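GlcNAc Inducible Gene 2, GIG2 (Candida albicans, PDB 6AKZ) binds an iron(III) ion and is probably an oxygenase of the DUF1479 family, encoded by a gene induced by N-acetylglucosamine. Local coordinates at residues Tyr60-Leu74 with Leu81-Val93. Sequence-based numbering, arbitrary orientation.
Sequences YVPKCDFIDIKDNKL and LFKQRGCLMIENV
K63, C64 and D65 pair in parallel with M89, I90 and E91, the strand axes 4.6 Å apart at 23°, and the backbone bonds alternate across the seam, from M89 N to P62 O through to F66 N to E91 O. R85 fastens the end of helix 76-85 to Y60. Its guanidinium lies flat over the tyrosine ring, planes 4° apart, with R85 CZ 3.5 Å from the ring centroid in a cation-pi stack. R85 NH1 donates to Y60 O (2.8 Å) on a lone pair, while R85 NE binds Q84 OE1 (2.7 Å); both acceptors lie near the guanidinium plane and fix its rotation. L81 CD2 sits over the opposite face, toward its rim. The P62 ring packs against R85 CB, L81 CB and C87 SG, its CG 3.3 Å from C87 O, a buried oxygen without a partner in the model. The pairing illustrates a beta-alpha-beta unit: helix 76-85 links two parallel neighbours, and strand 63-65 edges the mixed sheet of this cupin-clan fold. On one face, C64 SG approaches L88 CD1 and I90 CG1, and L74 meets L88 tip to tip, CD2 to CD2 at 3.9 Å. The other carries K63, D65, E91 and M89, whose thioether runs beside the lysine chain. With K63 bent at chi3 (89°), its CE lies 3.4 Å from E91 OE1, while NZ, beyond salt-bridge range, meets the carboxylate through two waters, each with one short and one weak bond. At the strand's end, D65 OD1 takes N92 ND2 (2.8 Å) on the syn side, tilted from the carboxylate plane, and OD2 accepts I67 N through its anti lone pair, an Asx turn.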
ATOM      1  N   TYR A  60     -10.935  14.080 -10.665  1.00 12.86           N
ATOM      2  CA  TYR A  60     -11.354  12.688 -10.744  1.00 13.05           C
ATOM      3  C   TYR A  60     -11.069  11.929  -9.429  1.00 12.86           C
ATOM      4  O   TYR A  60     -11.781  10.976  -9.097  1.00 12.16           O
ATOM      5  CB  TYR A  60     -10.750  12.022 -11.958  1.00 13.82           C
ATOM      6  CG  TYR A  60     -11.318  10.673 -12.328  1.00 12.57           C
ATOM      7  CD1 TYR A  60     -10.875   9.516 -11.718  1.00 12.96           C
ATOM      8  CD2 TYR A  60     -12.336  10.578 -13.232  1.00 13.43           C
ATOM      9  CE1 TYR A  60     -11.395   8.290 -12.058  1.00 13.06           C
ATOM     10  CE2 TYR A  60     -12.869   9.380 -13.616  1.00 15.09           C
ATOM     11  CZ  TYR A  60     -12.452   8.255 -13.021  1.00 15.68           C
ATOM     12  OH  TYR A  60     -13.005   7.093 -13.418  1.00 14.97           O
ATOM     13  N   VAL A  61     -10.068  12.338  -8.645  1.00 13.25           N
ATOM     14  CA  VAL A  61      -9.748  11.614  -7.458  1.00 12.20           C
ATOM     15  C   VAL A  61     -10.805  11.880  -6.416  1.00 11.72           C
ATOM     16  O   VAL A  61     -11.109  13.026  -6.116  1.00 13.49           O
ATOM     17  CB  VAL A  61      -8.366  12.106  -6.862  1.00 11.08           C
ATOM     18  CG1 VAL A  61      -8.091  11.534  -5.506  1.00 11.62           C
ATOM     19  CG2 VAL A  61      -7.295  11.762  -7.887  1.00 10.95           C
ATOM     20  N   PRO A  62     -11.371  10.826  -5.843  1.00 11.23           N
ATOM     21  CA  PRO A  62     -12.335  11.029  -4.764  1.00 13.12           C
ATOM     22  C   PRO A  62     -11.793  11.908  -3.604  1.00 14.28           C
ATOM     23  O   PRO A  62     -10.646  11.763  -3.143  1.00 11.97           O
ATOM     24  CB  PRO A  62     -12.612   9.627  -4.296  1.00 11.88           C
ATOM     25  CG  PRO A  62     -12.294   8.750  -5.465  1.00 11.60           C
ATOM     26  CD  PRO A  62     -11.114   9.403  -6.112  1.00 11.30           C
ATOM     27  N   LYS A  63     -12.618  12.817  -3.163  1.00 16.01           N
ATOM     28  CA  LYS A  63     -12.258  13.706  -2.123  1.00 18.41           C
ATOM     29  C   LYS A  63     -13.474  13.955  -1.241  1.00 21.08           C
ATOM     30  O   LYS A  63     -14.562  14.037  -1.711  1.00 22.62           O
ATOM     31  CB  LYS A  63     -11.804  15.019  -2.767  1.00 20.16           C
ATOM     32  CG  LYS A  63     -11.200  16.023  -1.843  1.00 23.06           C
ATOM     33  CD  LYS A  63     -10.507  17.176  -2.547  1.00 24.28           C
ATOM     34  CE  LYS A  63     -11.403  18.346  -2.855  1.00 24.25           C
ATOM     35  NZ  LYS A  63     -10.636  19.286  -3.703  1.00 23.79           N
ATOM     36  N   CYS A  64     -13.261  14.074   0.042  1.00 17.13           N
ATOM     37  CA  CYS A  64     -14.322  14.421   0.948  1.00 20.39           C
ATOM     38  C   CYS A  64     -13.788  15.099   2.171  1.00 21.56           C
ATOM     39  O   CYS A  64     -12.604  15.121   2.364  1.00 21.63           O
ATOM     40  CB  CYS A  64     -15.170  13.235   1.311  1.00 21.96           C
ATOM     41  SG  CYS A  64     -14.408  12.086   2.455  1.00 23.48           S
ATOM     42  N   ASP A  65     -14.675  15.686   2.961  1.00 20.52           N
ATOM     43  CA  ASP A  65     -14.305  16.342   4.195  1.00 22.62           C
ATOM     44  C   ASP A  65     -14.411  15.427   5.403  1.00 19.58           C
ATOM     45  O   ASP A  65     -15.276  14.621   5.455  1.00 19.43           O
ATOM     46  CB  ASP A  65     -15.124  17.579   4.491  1.00 27.12           C
ATOM     47  CG  ASP A  65     -14.420  18.508   5.464  1.00 33.54           C
ATOM     48  OD1 ASP A  65     -13.896  19.487   4.930  1.00 30.10           O
ATOM     49  OD2 ASP A  65     -14.384  18.292   6.714  1.00 39.06           O
ATOM     50  N   PHE A  66     -13.502  15.620   6.351  1.00 17.11           N
ATOM     51  CA  PHE A  66     -13.492  14.795   7.516  1.00 17.71           C
ATOM     52  C   PHE A  66     -14.894  14.797   8.159  1.00 19.43           C
ATOM     53  O   PHE A  66     -15.340  13.791   8.620  1.00 17.92           O
ATOM     54  CB  PHE A  66     -12.452  15.308   8.512  1.00 19.04           C
ATOM     55  CG  PHE A  66     -12.409  14.530   9.758  1.00 18.83           C
ATOM     56  CD1 PHE A  66     -11.979  13.262   9.728  1.00 16.82           C
ATOM     57  CD2 PHE A  66     -12.877  15.043  10.940  1.00 18.79           C
ATOM     58  CE1 PHE A  66     -11.960  12.507  10.825  1.00 18.68           C
ATOM     59  CE2 PHE A  66     -12.867  14.273  12.064  1.00 20.06           C
ATOM     60  CZ  PHE A  66     -12.403  13.001  12.005  1.00 18.61           C
ATOM     61  N   ILE A  67     -15.558  15.931   8.156  1.00 21.24           N
ATOM     62  CA  ILE A  67     -16.887  16.014   8.771  1.00 23.26           C
ATOM     63  C   ILE A  67     -17.976  15.173   8.106  1.00 24.28           C
ATOM     64  O   ILE A  67     -18.921  14.844   8.722  1.00 27.82           O
ATOM     65  CB  ILE A  67     -17.349  17.433   9.037  1.00 27.09           C
ATOM     66  CG1 ILE A  67     -17.906  18.065   7.808  1.00 28.14           C
ATOM     67  CG2 ILE A  67     -16.234  18.254   9.557  1.00 32.06           C
ATOM     68  CD1 ILE A  67     -18.419  19.433   8.139  1.00 32.62           C
ATOM     69  N   ASP A  68     -17.820  14.867   6.834  1.00 21.38           N
ATOM     70  CA  ASP A  68     -18.720  13.968   6.096  1.00 24.79           C
ATOM     71  C   ASP A  68     -18.661  12.489   6.676  1.00 23.90           C
ATOM     72  O   ASP A  68     -19.524  11.676   6.374  1.00 22.76           O
ATOM     73  CB  ASP A  68     -18.379  13.918   4.568  1.00 25.75           C
ATOM     74  CG  ASP A  68     -18.386  15.309   3.824  1.00 31.69           C
ATOM     75  OD1 ASP A  68     -19.101  16.235   4.282  1.00 29.96           O
ATOM     76  OD2 ASP A  68     -17.699  15.457   2.705  1.00 26.93           O
ATOM     77  N   ILE A  69     -17.640  12.134   7.428  1.00 21.22           N
ATOM     78  CA  ILE A  69     -17.509  10.785   7.952  1.00 23.95           C
ATOM     79  C   ILE A  69     -18.308  10.697   9.235  1.00 26.29           C
ATOM     80  O   ILE A  69     -17.948  11.345  10.238  1.00 27.04           O
ATOM     81  CB  ILE A  69     -16.064  10.409   8.184  1.00 23.18           C
ATOM     82  CG1 ILE A  69     -15.368  10.381   6.806  1.00 24.61           C
ATOM     83  CG2 ILE A  69     -15.944   9.083   8.947  1.00 23.55           C
ATOM     84  CD1 ILE A  69     -13.866  10.292   6.886  1.00 26.28           C
ATOM     85  N   LYS A  70     -19.429   9.983   9.197  1.00 25.69           N
ATOM     86  CA  LYS A  70     -20.310   9.899  10.380  1.00 25.40           C
ATOM     87  C   LYS A  70     -20.284   8.469  10.811  1.00 28.02           C
ATOM     88  O   LYS A  70     -20.271   7.608   9.947  1.00 23.64           O
ATOM     89  CB  LYS A  70     -21.731  10.304  10.015  1.00 29.47           C
ATOM     90  CG  LYS A  70     -21.906  11.691   9.448  1.00 35.08           C
ATOM     91  CD  LYS A  70     -21.667  12.818  10.469  1.00 40.82           C
ATOM     92  CE  LYS A  70     -20.200  13.071  10.872  1.00 48.53           C
ATOM     93  NZ  LYS A  70     -19.772  14.459  11.308  1.00 40.92           N
ATOM     94  N   ASP A  71     -20.210   8.204  12.120  1.00 26.76           N
ATOM     95  CA  ASP A  71     -20.211   6.834  12.665  1.00 29.93           C
ATOM     96  C   ASP A  71     -19.063   5.978  12.110  1.00 27.89           C
ATOM     97  O   ASP A  71     -19.291   4.820  11.810  1.00 23.13           O
ATOM     98  CB  ASP A  71     -21.569   6.151  12.382  1.00 35.86           C
ATOM     99  CG  ASP A  71     -22.736   6.873  13.045  1.00 49.66           C
ATOM    100  OD1 ASP A  71     -22.583   7.336  14.194  1.00 53.67           O
ATOM    101  OD2 ASP A  71     -23.808   6.996  12.418  1.00 56.22           O
ATOM    102  N   ASN A  72     -17.867   6.580  11.977  1.00 23.96           N
ATOM    103  CA  ASN A  72     -16.702   5.967  11.396  1.00 24.95           C
ATOM    104  C   ASN A  72     -16.941   5.176  10.109  1.00 20.59           C
ATOM    105  O   ASN A  72     -16.421   4.102   9.970  1.00 19.40           O
ATOM    106  CB  ASN A  72     -16.015   5.081  12.416  1.00 28.70           C
ATOM    107  CG  ASN A  72     -15.758   5.810  13.711  1.00 34.30           C
ATOM    108  OD1 ASN A  72     -14.968   6.728  13.759  1.00 32.33           O
ATOM    109  ND2 ASN A  72     -16.528   5.478  14.721  1.00 40.92           N
ATOM    110  N   LYS A  73     -17.730   5.755   9.187  1.00 21.08           N
ATOM    111  CA  LYS A  73     -18.024   5.173   7.887  1.00 21.78           C
ATOM    112  C   LYS A  73     -17.868   6.207   6.848  1.00 19.22           C
ATOM    113  O   LYS A  73     -18.286   7.325   7.046  1.00 19.69           O
ATOM    114  CB  LYS A  73     -19.485   4.726   7.770  1.00 25.94           C
ATOM    115  CG  LYS A  73     -19.812   3.617   8.680  1.00 35.07           C
ATOM    116  CD  LYS A  73     -21.312   3.311   8.718  1.00 37.18           C
ATOM    117  CE  LYS A  73     -21.613   2.597  10.038  1.00 40.21           C
ATOM    118  NZ  LYS A  73     -23.036   2.167  10.106  1.00 43.04           N
ATOM    119  N   LEU A  74     -17.332   5.806   5.689  1.00 18.13           N
ATOM    120  CA  LEU A  74     -17.387   6.703   4.563  1.00 16.70           C
ATOM    121  C   LEU A  74     -18.856   6.732   4.156  1.00 18.16           C
ATOM    122  O   LEU A  74     -19.499   5.659   4.110  1.00 17.45           O
ATOM    123  CB  LEU A  74     -16.549   6.219   3.397  1.00 15.47           C
ATOM    124  CG  LEU A  74     -15.027   6.130   3.620  1.00 13.70           C
ATOM    125  CD1 LEU A  74     -14.377   5.584   2.354  1.00 15.24           C
ATOM    126  CD2 LEU A  74     -14.382   7.449   4.004  1.00 15.89           C
ATOM    127  N   LEU A  81     -17.206   5.547  -4.958  1.00 13.36           N
ATOM    128  CA  LEU A  81     -16.118   6.137  -5.775  1.00 13.46           C
ATOM    129  C   LEU A  81     -14.707   5.583  -5.339  1.00 13.51           C
ATOM    130  O   LEU A  81     -13.802   5.333  -6.176  1.00 12.80           O
ATOM    131  CB  LEU A  81     -16.176   7.673  -5.700  1.00 16.77           C
ATOM    132  CG  LEU A  81     -17.313   8.271  -6.500  1.00 19.88           C
ATOM    133  CD1 LEU A  81     -17.677   9.657  -6.014  1.00 23.61           C
ATOM    134  CD2 LEU A  81     -16.906   8.168  -7.961  1.00 22.52           C
ATOM    135  N   PHE A  82     -14.513   5.447  -4.055  1.00 12.12           N
ATOM    136  CA  PHE A  82     -13.236   4.949  -3.498  1.00 12.57           C
ATOM    137  C   PHE A  82     -12.999   3.505  -3.957  1.00 13.66           C
ATOM    138  O   PHE A  82     -11.928   3.217  -4.448  1.00 14.57           O
ATOM    139  CB  PHE A  82     -13.190   5.007  -2.015  1.00 12.89           C
ATOM    140  CG  PHE A  82     -11.978   4.297  -1.435  1.00 11.45           C
ATOM    141  CD1 PHE A  82     -10.706   4.770  -1.670  1.00 13.67           C
ATOM    142  CD2 PHE A  82     -12.162   3.128  -0.728  1.00 13.14           C
ATOM    143  CE1 PHE A  82      -9.608   4.125  -1.123  1.00 13.75           C
ATOM    144  CE2 PHE A  82     -11.083   2.437  -0.231  1.00 14.27           C
ATOM    145  CZ  PHE A  82      -9.791   2.910  -0.497  1.00 14.92           C
ATOM    146  N   LYS A  83     -14.011   2.615  -3.896  1.00 13.22           N
ATOM    147  CA  LYS A  83     -13.781   1.281  -4.367  1.00 14.41           C
ATOM    148  C   LYS A  83     -13.467   1.197  -5.867  1.00 12.93           C
ATOM    149  O   LYS A  83     -12.794   0.274  -6.277  1.00 15.24           O
ATOM    150  CB  LYS A  83     -14.917   0.345  -4.005  1.00 15.84           C
ATOM    151  CG  LYS A  83     -15.070   0.201  -2.493  1.00 17.23           C
ATOM    152  CD  LYS A  83     -15.910  -1.024  -2.154  1.00 21.02           C
ATOM    153  CE  LYS A  83     -15.742  -1.379  -0.707  1.00 22.25           C
ATOM    154  NZ  LYS A  83     -16.207  -2.765  -0.327  1.00 25.14           N
ATOM    155  N   GLN A  84     -14.044   2.072  -6.693  1.00 11.55           N
ATOM    156  CA  GLN A  84     -13.743   2.135  -8.122  1.00 13.66           C
ATOM    157  C   GLN A  84     -12.361   2.715  -8.406  1.00 13.47           C
ATOM    158  O   GLN A  84     -11.576   2.209  -9.244  1.00 12.94           O
ATOM    159  CB  GLN A  84     -14.834   2.966  -8.872  1.00 16.33           C
ATOM    160  CG  GLN A  84     -14.515   3.208 -10.352  1.00 21.76           C
ATOM    161  CD  GLN A  84     -15.182   4.420 -11.087  1.00 26.53           C
ATOM    162  OE1 GLN A  84     -15.550   5.484 -10.541  1.00 25.05           O
ATOM    163  NE2 GLN A  84     -15.323   4.224 -12.357  1.00 35.66           N
ATOM    164  N   ARG A  85     -12.052   3.782  -7.723  1.00 10.60           N
ATOM    165  CA  ARG A  85     -10.917   4.598  -8.110  1.00  9.99           C
ATOM    166  C   ARG A  85      -9.652   4.326  -7.310  1.00 10.62           C
ATOM    167  O   ARG A  85      -8.534   4.674  -7.768  1.00 12.62           O
ATOM    168  CB  ARG A  85     -11.316   6.080  -8.062  1.00 10.78           C
ATOM    169  CG  ARG A  85     -12.381   6.383  -9.103  1.00 10.94           C
ATOM    170  CD  ARG A  85     -12.979   7.758  -9.122  1.00 11.46           C
ATOM    171  NE  ARG A  85     -14.130   7.739 -10.051  1.00 12.91           N
ATOM    172  CZ  ARG A  85     -14.606   8.829 -10.608  1.00 16.07           C
ATOM    173  NH1 ARG A  85     -14.088  10.028 -10.302  1.00 16.43           N
ATOM    174  NH2 ARG A  85     -15.652   8.744 -11.426  1.00 16.20           N
ATOM    175  N   GLY A  86      -9.849   3.717  -6.131  1.00 10.68           N
ATOM    176  CA  GLY A  86      -8.762   3.174  -5.316  1.00 11.36           C
ATOM    177  C   GLY A  86      -7.928   4.190  -4.569  1.00 11.24           C
ATOM    178  O   GLY A  86      -6.819   3.887  -4.098  1.00 12.12           O
ATOM    179  N   CYS A  87      -8.368   5.453  -4.494  1.00 12.72           N
ATOM    180  CA  CYS A  87      -7.633   6.510  -3.781  1.00 13.08           C
ATOM    181  C   CYS A  87      -8.720   7.458  -3.211  1.00 11.99           C
ATOM    182  O   CYS A  87      -9.893   7.441  -3.626  1.00 10.99           O
ATOM    183  CB  CYS A  87      -6.619   7.260  -4.699  1.00 12.82           C
ATOM    184  SG  CYS A  87      -7.403   7.799  -6.236  1.00 14.03           S
ATOM    185  N   LEU A  88      -8.332   8.202  -2.240  1.00 11.68           N
ATOM    186  CA  LEU A  88      -9.196   9.154  -1.525  1.00 11.08           C
ATOM    187  C   LEU A  88      -8.355  10.215  -0.855  1.00 11.75           C
ATOM    188  O   LEU A  88      -7.400   9.883  -0.163  1.00 13.27           O
ATOM    189  CB  LEU A  88      -9.998   8.396  -0.464  1.00 11.93           C
ATOM    190  CG  LEU A  88     -10.926   9.260   0.426  1.00 12.35           C
ATOM    191  CD1 LEU A  88     -12.033   9.962  -0.361  1.00 13.62           C
ATOM    192  CD2 LEU A  88     -11.597   8.284   1.403  1.00 14.79           C
ATOM    193  N   MET A  89      -8.775  11.473  -0.942  1.00 10.71           N
ATOM    194  CA  MET A  89      -8.240  12.553  -0.174  1.00 11.62           C
ATOM    195  C   MET A  89      -9.328  13.031   0.803  1.00 11.28           C
ATOM    196  O   MET A  89     -10.436  13.338   0.392  1.00 11.04           O
ATOM    197  CB  MET A  89      -7.763  13.679  -1.089  1.00 12.41           C
ATOM    198  CG  MET A  89      -7.385  14.999  -0.315  1.00 13.98           C
ATOM    199  SD  MET A  89      -6.943  16.348  -1.463  1.00 15.76           S
ATOM    200  CE  MET A  89      -5.438  15.768  -2.105  1.00 16.05           C
ATOM    201  N   ILE A  90      -9.028  12.997   2.071  1.00 11.47           N
ATOM    202  CA  ILE A  90      -9.939  13.460   3.139  1.00 10.73           C
ATOM    203  C   ILE A  90      -9.422  14.757   3.647  1.00 12.84           C
ATOM    204  O   ILE A  90      -8.288  14.855   4.211  1.00 12.23           O
ATOM    205  CB  ILE A  90      -9.988  12.430   4.254  1.00 12.05           C
ATOM    206  CG1 ILE A  90     -10.346  11.036   3.732  1.00 13.05           C
ATOM    207  CG2 ILE A  90     -10.932  12.901   5.365  1.00 12.90           C
ATOM    208  CD1 ILE A  90     -10.198   9.953   4.772  1.00 14.50           C
ATOM    209  N   GLU A  91     -10.183  15.801   3.482  1.00 13.62           N
ATOM    210  CA  GLU A  91      -9.737  17.148   3.882  1.00 14.77           C
ATOM    211  C   GLU A  91     -10.023  17.499   5.343  1.00 15.19           C
ATOM    212  O   GLU A  91     -10.941  16.984   5.903  1.00 14.60           O
ATOM    213  CB  GLU A  91     -10.363  18.176   2.962  1.00 17.52           C
ATOM    214  CG  GLU A  91      -9.760  18.065   1.588  1.00 21.32           C
ATOM    215  CD  GLU A  91      -9.920  19.317   0.741  1.00 26.27           C
ATOM    216  OE1 GLU A  91     -11.081  19.454   0.303  1.00 24.03           O
ATOM    217  OE2 GLU A  91      -8.902  20.084   0.487  1.00 31.31           O
ATOM    218  N   ASN A  92      -9.149  18.276   5.987  1.00 15.53           N
ATOM    219  CA  ASN A  92      -9.438  18.873   7.257  1.00 15.55           C
ATOM    220  C   ASN A  92      -9.502  17.838   8.392  1.00 15.63           C
ATOM    221  O   ASN A  92     -10.305  17.914   9.316  1.00 16.20           O
ATOM    222  CB  ASN A  92     -10.746  19.723   7.202  1.00 19.71           C
ATOM    223  CG  ASN A  92     -10.681  20.908   6.218  1.00 20.58           C
ATOM    224  OD1 ASN A  92      -9.753  21.695   6.209  1.00 27.78           O
ATOM    225  ND2 ASN A  92     -11.717  21.089   5.484  1.00 26.08           N
ATOM    226  N   VAL A  93      -8.671  16.826   8.295  1.00 15.63           N
ATOM    227  CA  VAL A  93      -8.535  15.831   9.363  1.00 15.66           C
ATOM    228  C   VAL A  93      -7.847  16.458  10.581  1.00 16.48           C
ATOM    229  O   VAL A  93      -8.211  16.163  11.709  1.00 17.90           O
ATOM    230  CB  VAL A  93      -7.683  14.667   8.892  1.00 15.51           C
ATOM    231  CG1 VAL A  93      -7.567  13.651  10.059  1.00 14.55           C
ATOM    232  CG2 VAL A  93      -8.345  14.070   7.623  1.00 14.63           C
TER
HETATM  233  O   HOH W   1      -8.311  20.250  -2.934  1.00 28.25           O
HETATM  234  O   HOH W   2     -11.627  21.307  -1.475  1.00 44.41           O